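Leucine aminopeptidase 1 (Caenorhabditis elegans, PDB 2HC9) catalyses, with two zinc ions per subunit, the release of N-terminal amino acids, preferably leucine, from peptides, and probably serves as a digestive enzyme. Local coordinates at residues K44-G49 with H65-E70; E383-E388 with G450-H455. The protein carries 1 engineered substitution. All coordinates share one frame; numbering follows the deposited sequence.

Contact 1 (K44-G49 with H65-E70); sequences KFVTDG and HPLHYE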
# COMPACT_ATOMS: atom_id res chain seq x y z
N LYS A 44 -12.05 -21.61 -53.74
CA LYS A 44 -12.06 -22.68 -52.72
C LYS A 44 -13.05 -22.35 -51.59
O LYS A 44 -13.73 -23.23 -51.06
CB LYS A 44 -10.66 -22.89 -52.15
CG LYS A 44 -9.57 -22.05 -52.82
CD LYS A 44 -8.72 -22.88 -53.77
CE LYS A 44 -7.67 -22.02 -54.45
NZ LYS A 44 -6.41 -22.76 -54.74
N PHE A 45 -13.12 -21.07 -51.22
CA PHE A 45 -13.84 -20.67 -50.02
C PHE A 45 -15.09 -19.86 -50.30
O PHE A 45 -16.06 -19.94 -49.55
CB PHE A 45 -12.89 -19.93 -49.08
CG PHE A 45 -11.66 -20.71 -48.73
CD1 PHE A 45 -11.75 -21.84 -47.93
CD2 PHE A 45 -10.42 -20.32 -49.22
CE1 PHE A 45 -10.62 -22.58 -47.61
CE2 PHE A 45 -9.27 -21.05 -48.92
CZ PHE A 45 -9.37 -22.18 -48.10
N VAL A 46 -15.07 -19.07 -51.37
CA VAL A 46 -16.22 -18.25 -51.75
C VAL A 46 -16.83 -18.77 -53.07
O VAL A 46 -16.13 -18.94 -54.07
CB VAL A 46 -15.80 -16.77 -51.89
CG1 VAL A 46 -16.99 -15.91 -52.31
CG2 VAL A 46 -15.20 -16.26 -50.56
N THR A 47 -18.14 -19.04 -53.05
CA THR A 47 -18.80 -19.82 -54.10
C THR A 47 -18.61 -19.21 -55.48
O THR A 47 -18.03 -19.84 -56.37
CB THR A 47 -20.30 -20.00 -53.82
OG1 THR A 47 -20.47 -20.64 -52.55
CG2 THR A 47 -20.94 -20.88 -54.91
N ASP A 48 -19.07 -17.98 -55.63
CA ASP A 48 -18.98 -17.25 -56.89
C ASP A 48 -19.08 -15.76 -56.61
O ASP A 48 -19.18 -15.34 -55.46
CB ASP A 48 -20.10 -17.66 -57.84
CG ASP A 48 -21.48 -17.68 -57.18
OD1 ASP A 48 -21.80 -16.76 -56.39
OD2 ASP A 48 -22.24 -18.63 -57.45
N GLY A 49 -19.09 -14.96 -57.68
CA GLY A 49 -19.28 -13.52 -57.59
C GLY A 49 -20.48 -13.02 -56.81
O GLY A 49 -20.38 -12.03 -56.08
N HIS A 65 -14.27 -11.97 -40.65
CA HIS A 65 -15.31 -12.92 -41.00
C HIS A 65 -14.72 -14.22 -41.56
O HIS A 65 -13.95 -14.21 -42.52
CB HIS A 65 -16.28 -12.28 -41.98
CG HIS A 65 -17.11 -11.21 -41.34
ND1 HIS A 65 -16.66 -9.92 -41.20
CD2 HIS A 65 -18.32 -11.26 -40.73
CE1 HIS A 65 -17.57 -9.20 -40.56
NE2 HIS A 65 -18.60 -9.99 -40.27
N PRO A 66 -15.07 -15.35 -40.95
CA PRO A 66 -14.54 -16.64 -41.40
C PRO A 66 -15.17 -17.06 -42.74
O PRO A 66 -16.37 -16.85 -42.97
CB PRO A 66 -14.95 -17.59 -40.27
CG PRO A 66 -16.22 -16.96 -39.73
CD PRO A 66 -15.96 -15.47 -39.77
N LEU A 67 -14.34 -17.61 -43.62
CA LEU A 67 -14.78 -18.04 -44.95
C LEU A 67 -14.76 -19.55 -45.06
O LEU A 67 -14.99 -20.12 -46.14
CB LEU A 67 -13.89 -17.42 -46.04
CG LEU A 67 -13.81 -15.89 -46.02
CD1 LEU A 67 -12.87 -15.40 -47.14
CD2 LEU A 67 -15.20 -15.26 -46.15
N HIS A 68 -14.51 -20.21 -43.93
CA HIS A 68 -14.31 -21.66 -43.87
C HIS A 68 -14.31 -22.00 -42.39
O HIS A 68 -14.15 -21.11 -41.57
CB HIS A 68 -12.97 -22.05 -44.51
CG HIS A 68 -12.74 -23.53 -44.61
ND1 HIS A 68 -11.97 -24.23 -43.70
CD2 HIS A 68 -13.19 -24.45 -45.50
CE1 HIS A 68 -11.95 -25.51 -44.03
NE2 HIS A 68 -12.68 -25.67 -45.12
N TYR A 69 -14.51 -23.27 -42.05
CA TYR A 69 -14.49 -23.64 -40.63
C TYR A 69 -13.13 -23.48 -39.93
O TYR A 69 -13.10 -23.36 -38.71
CB TYR A 69 -15.17 -24.99 -40.35
CG TYR A 69 -14.40 -26.21 -40.84
CD1 TYR A 69 -13.39 -26.78 -40.07
CD2 TYR A 69 -14.70 -26.80 -42.06
CE1 TYR A 69 -12.69 -27.91 -40.51
CE2 TYR A 69 -13.99 -27.91 -42.52
CZ TYR A 69 -12.99 -28.46 -41.74
OH TYR A 69 -12.31 -29.55 -42.20
N GLU A 70 -12.03 -23.45 -40.69
CA GLU A 70 -10.70 -23.29 -40.07
C GLU A 70 -9.62 -22.63 -40.93
O GLU A 70 -8.62 -22.16 -40.38
CB GLU A 70 -10.17 -24.62 -39.53
CG GLU A 70 -9.91 -25.64 -40.61
CD GLU A 70 -9.30 -26.92 -40.07
OE1 GLU A 70 -9.18 -27.06 -38.84
OE2 GLU A 70 -8.92 -27.77 -40.91
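The two segments come closest at Phe45 and Leu67, whose CA atoms are 5.8 Å apart, and no hydrogen bond joins them. Residues 44-49 form the loop between helices 36-42 and 49-58; residues 65-70 carry the end of strand 63-66, at one edge of the N-terminal sheet within this chain, into a turn. Side chains make most of the contact, though Phe45 CB also rests 3.6 Å from the carbonyl O of Leu67, and 4.1 Å from Leu67 CB. CG2 of Val46 is 4.2 Å from CD1 of Leu67. Leucine suits this place because its side chain also packs on Met55 of helix 49-58 and Ile22 of the sheet, so the loop closes over an apolar layer. CD1 of Phe45 comes within 3.6 Å of CB of His68, and the ring sends its edge toward the imidazole face in an offset edge-to-face pair, planes at 75°. With CG anti to the backbone N (chi1 -175°), the imidazole is carried beside the Phe45 ring, where CG and CD2 meet CE1. Tyr69 CD2 lies over the opposite face, offset toward the rim. The turn helps to hold the ring: ND1 accepts from Glu70 N, which is tilted from the ring plane, at 3.1 Å, and is bonded to Leu71 N too. Accepting at ND1 is consistent with a neutral imidazole protonated on NE2, well matched to a largely apolar contact.

Contact 2 (E383-E388 with G450-H455); sequences EQLENE and GLRWLH. With GOL (glycerol), chain K.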
# COMPACT_ATOMS: atom_id res chain seq x y z
N GLU A 383 10.90 21.95 -34.34
CA GLU A 383 9.47 21.87 -34.66
C GLU A 383 9.14 21.18 -35.99
O GLU A 383 8.18 20.38 -36.08
CB GLU A 383 8.84 23.27 -34.62
CG GLU A 383 7.32 23.22 -34.69
CD GLU A 383 6.67 24.61 -34.63
OE1 GLU A 383 7.35 25.63 -34.41
OE2 GLU A 383 5.45 24.68 -34.82
N GLN A 384 9.92 21.49 -37.02
CA GLN A 384 9.71 20.85 -38.32
C GLN A 384 9.91 19.33 -38.23
O GLN A 384 9.13 18.56 -38.82
CB GLN A 384 10.65 21.43 -39.35
CG GLN A 384 10.24 22.81 -39.83
CD GLN A 384 11.30 23.42 -40.72
OE1 GLN A 384 11.38 23.11 -41.91
NE2 GLN A 384 12.13 24.27 -40.15
N LEU A 385 10.94 18.91 -37.51
CA LEU A 385 11.18 17.46 -37.34
C LEU A 385 10.01 16.82 -36.56
O LEU A 385 9.59 15.68 -36.85
CB LEU A 385 12.53 17.22 -36.66
CG LEU A 385 12.96 15.75 -36.47
CD1 LEU A 385 12.92 15.02 -37.80
CD2 LEU A 385 14.38 15.73 -35.87
N GLU A 386 9.48 17.53 -35.56
CA GLU A 386 8.32 17.06 -34.84
C GLU A 386 7.15 16.78 -35.79
O GLU A 386 6.57 15.69 -35.78
CB GLU A 386 7.89 18.06 -33.74
CG GLU A 386 6.75 17.54 -32.89
CD GLU A 386 6.26 18.58 -31.88
OE1 GLU A 386 5.21 19.21 -32.12
OE2 GLU A 386 6.94 18.78 -30.88
N ASN A 387 6.80 17.75 -36.63
CA ASN A 387 5.76 17.54 -37.65
C ASN A 387 6.10 16.39 -38.59
O ASN A 387 5.23 15.59 -38.92
CB ASN A 387 5.52 18.83 -38.44
CG ASN A 387 4.96 19.93 -37.57
OD1 ASN A 387 4.20 19.68 -36.63
ND2 ASN A 387 5.32 21.16 -37.87
N GLU A 388 7.36 16.31 -38.99
CA GLU A 388 7.75 15.30 -39.96
C GLU A 388 7.65 13.87 -39.38
O GLU A 388 7.28 12.94 -40.10
CB GLU A 388 9.17 15.56 -40.43
CG GLU A 388 9.56 14.74 -41.62
CD GLU A 388 10.99 14.96 -42.02
OE1 GLU A 388 11.64 15.85 -41.42
OE2 GLU A 388 11.46 14.26 -42.95
N GLY A 450 22.20 23.82 -31.78
CA GLY A 450 23.04 23.75 -32.98
C GLY A 450 22.81 22.55 -33.91
O GLY A 450 23.45 22.46 -34.97
N LEU A 451 21.93 21.63 -33.52
CA LEU A 451 21.66 20.44 -34.33
C LEU A 451 20.20 20.04 -34.17
O LEU A 451 19.42 20.80 -33.61
CB LEU A 451 22.60 19.27 -33.96
CG LEU A 451 22.79 18.83 -32.49
CD1 LEU A 451 21.63 17.96 -31.96
CD2 LEU A 451 24.08 18.07 -32.37
N ARG A 452 19.80 18.89 -34.71
CA ARG A 452 18.44 18.41 -34.47
C ARG A 452 18.52 17.16 -33.59
O ARG A 452 19.24 16.22 -33.91
CB ARG A 452 17.73 18.10 -35.80
CG ARG A 452 17.52 19.38 -36.65
CD ARG A 452 16.74 19.09 -37.93
NE ARG A 452 17.43 18.06 -38.71
CZ ARG A 452 16.85 17.31 -39.64
NH1 ARG A 452 15.56 17.49 -39.93
NH2 ARG A 452 17.57 16.38 -40.28
N TRP A 453 17.79 17.19 -32.47
CA TRP A 453 17.77 16.08 -31.53
C TRP A 453 16.32 15.72 -31.30
O TRP A 453 15.49 16.59 -31.03
CB TRP A 453 18.44 16.48 -30.18
CG TRP A 453 18.13 15.48 -29.06
CD1 TRP A 453 18.32 14.12 -29.09
CD2 TRP A 453 17.54 15.78 -27.79
NE1 TRP A 453 17.88 13.55 -27.90
CE2 TRP A 453 17.41 14.55 -27.08
CE3 TRP A 453 17.11 16.96 -27.17
CZ2 TRP A 453 16.85 14.48 -25.80
CZ3 TRP A 453 16.56 16.89 -25.89
CH2 TRP A 453 16.45 15.67 -25.22
N LEU A 454 16.01 14.42 -31.39
CA LEU A 454 14.67 13.95 -31.11
C LEU A 454 14.76 12.71 -30.24
O LEU A 454 15.43 11.72 -30.59
CB LEU A 454 13.90 13.65 -32.41
CG LEU A 454 12.43 13.26 -32.23
CD1 LEU A 454 11.49 13.88 -33.31
CD2 LEU A 454 12.23 11.71 -32.09
N HIS A 455 14.04 12.76 -29.12
CA HIS A 455 13.93 11.63 -28.18
C HIS A 455 12.54 11.00 -28.36
O HIS A 455 11.55 11.72 -28.45
CB HIS A 455 14.09 12.19 -26.75
CG HIS A 455 13.56 11.27 -25.69
ND1 HIS A 455 14.13 10.05 -25.42
CD2 HIS A 455 12.50 11.40 -24.85
CE1 HIS A 455 13.44 9.45 -24.46
NE2 HIS A 455 12.45 10.25 -24.10
C1 GOL K . 14.55 15.32 -42.21
O1 GOL K . 14.01 15.62 -40.96
C2 GOL K . 14.75 13.83 -42.15
O2 GOL K . 14.14 13.25 -43.29
C3 GOL K . 16.25 13.56 -42.05
O3 GOL K . 16.99 14.71 -42.36
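Leu385 of helix 383-396 packs on Arg452 and Leu454 of strand 452-457, an α-helix laid against the central mixed β-sheet of the catalytic domain. Arg452 and Leu454, two positions apart on the strand, both direct their CB toward the helix, while Trp453 turns away. The inner part is purely apolar and close. CG of Leu385 is 4.0 Å from CD1 of Leu454, and its CD2 sits 4.1 Å from CB of Arg452; CG lying anti to the backbone N (chi1 -177°) puts these branches there. Both leucines are buried, and their branched apolar ends fill the layer between helix and sheet beside Phe358 and Thr380. Toward the outside the contact is looser and polar. Glu388 OE1 and Arg452 NH1 are 4.5 Å apart, too far for a salt bridge, and a glycerol, probably a crystallisation additive, spans them. Arg452 NH1 donates to glycerol O1 at 2.6 Å, and the same O1 approaches Glu388 OE1 too closely to be taken at face value; glycerol O2 donates to Glu388 OE2 at 2.9 Å. Were Glu388 replaced by an alanine, glycerol O1 and O2 would probably lose their carboxylate partner and the Arg452 guanidinium its nearby opposite charge. Arginine fits this margin: its aliphatic base lies on Leu385, while NH2, also bonded to Thr356 OG1, donates to glycerol O3 at 2.7 Å.

Overall arrangement
The two contacts belong to different domains and share no helix, strand or sheet. Contact 1 comes first along the chain and closes within the N-terminal domain, beside strand 63-66, an edge strand, within this chain, of that domain's sheet; contact 2 opens more than 300 residues later and joins helix 383-396 to the sheet of the catalytic domain. Their centres are 49 Å apart on opposite sides of the chain's centre, with nearest atoms about 33 Å apart. Each has a neighbouring subunit beside it: Glu70 pairs with Arg58 of the second subunit, and Glu386 with Arg83 of the third. Both therefore lie beside subunit interfaces of the six-chain assembly and away from the zinc site.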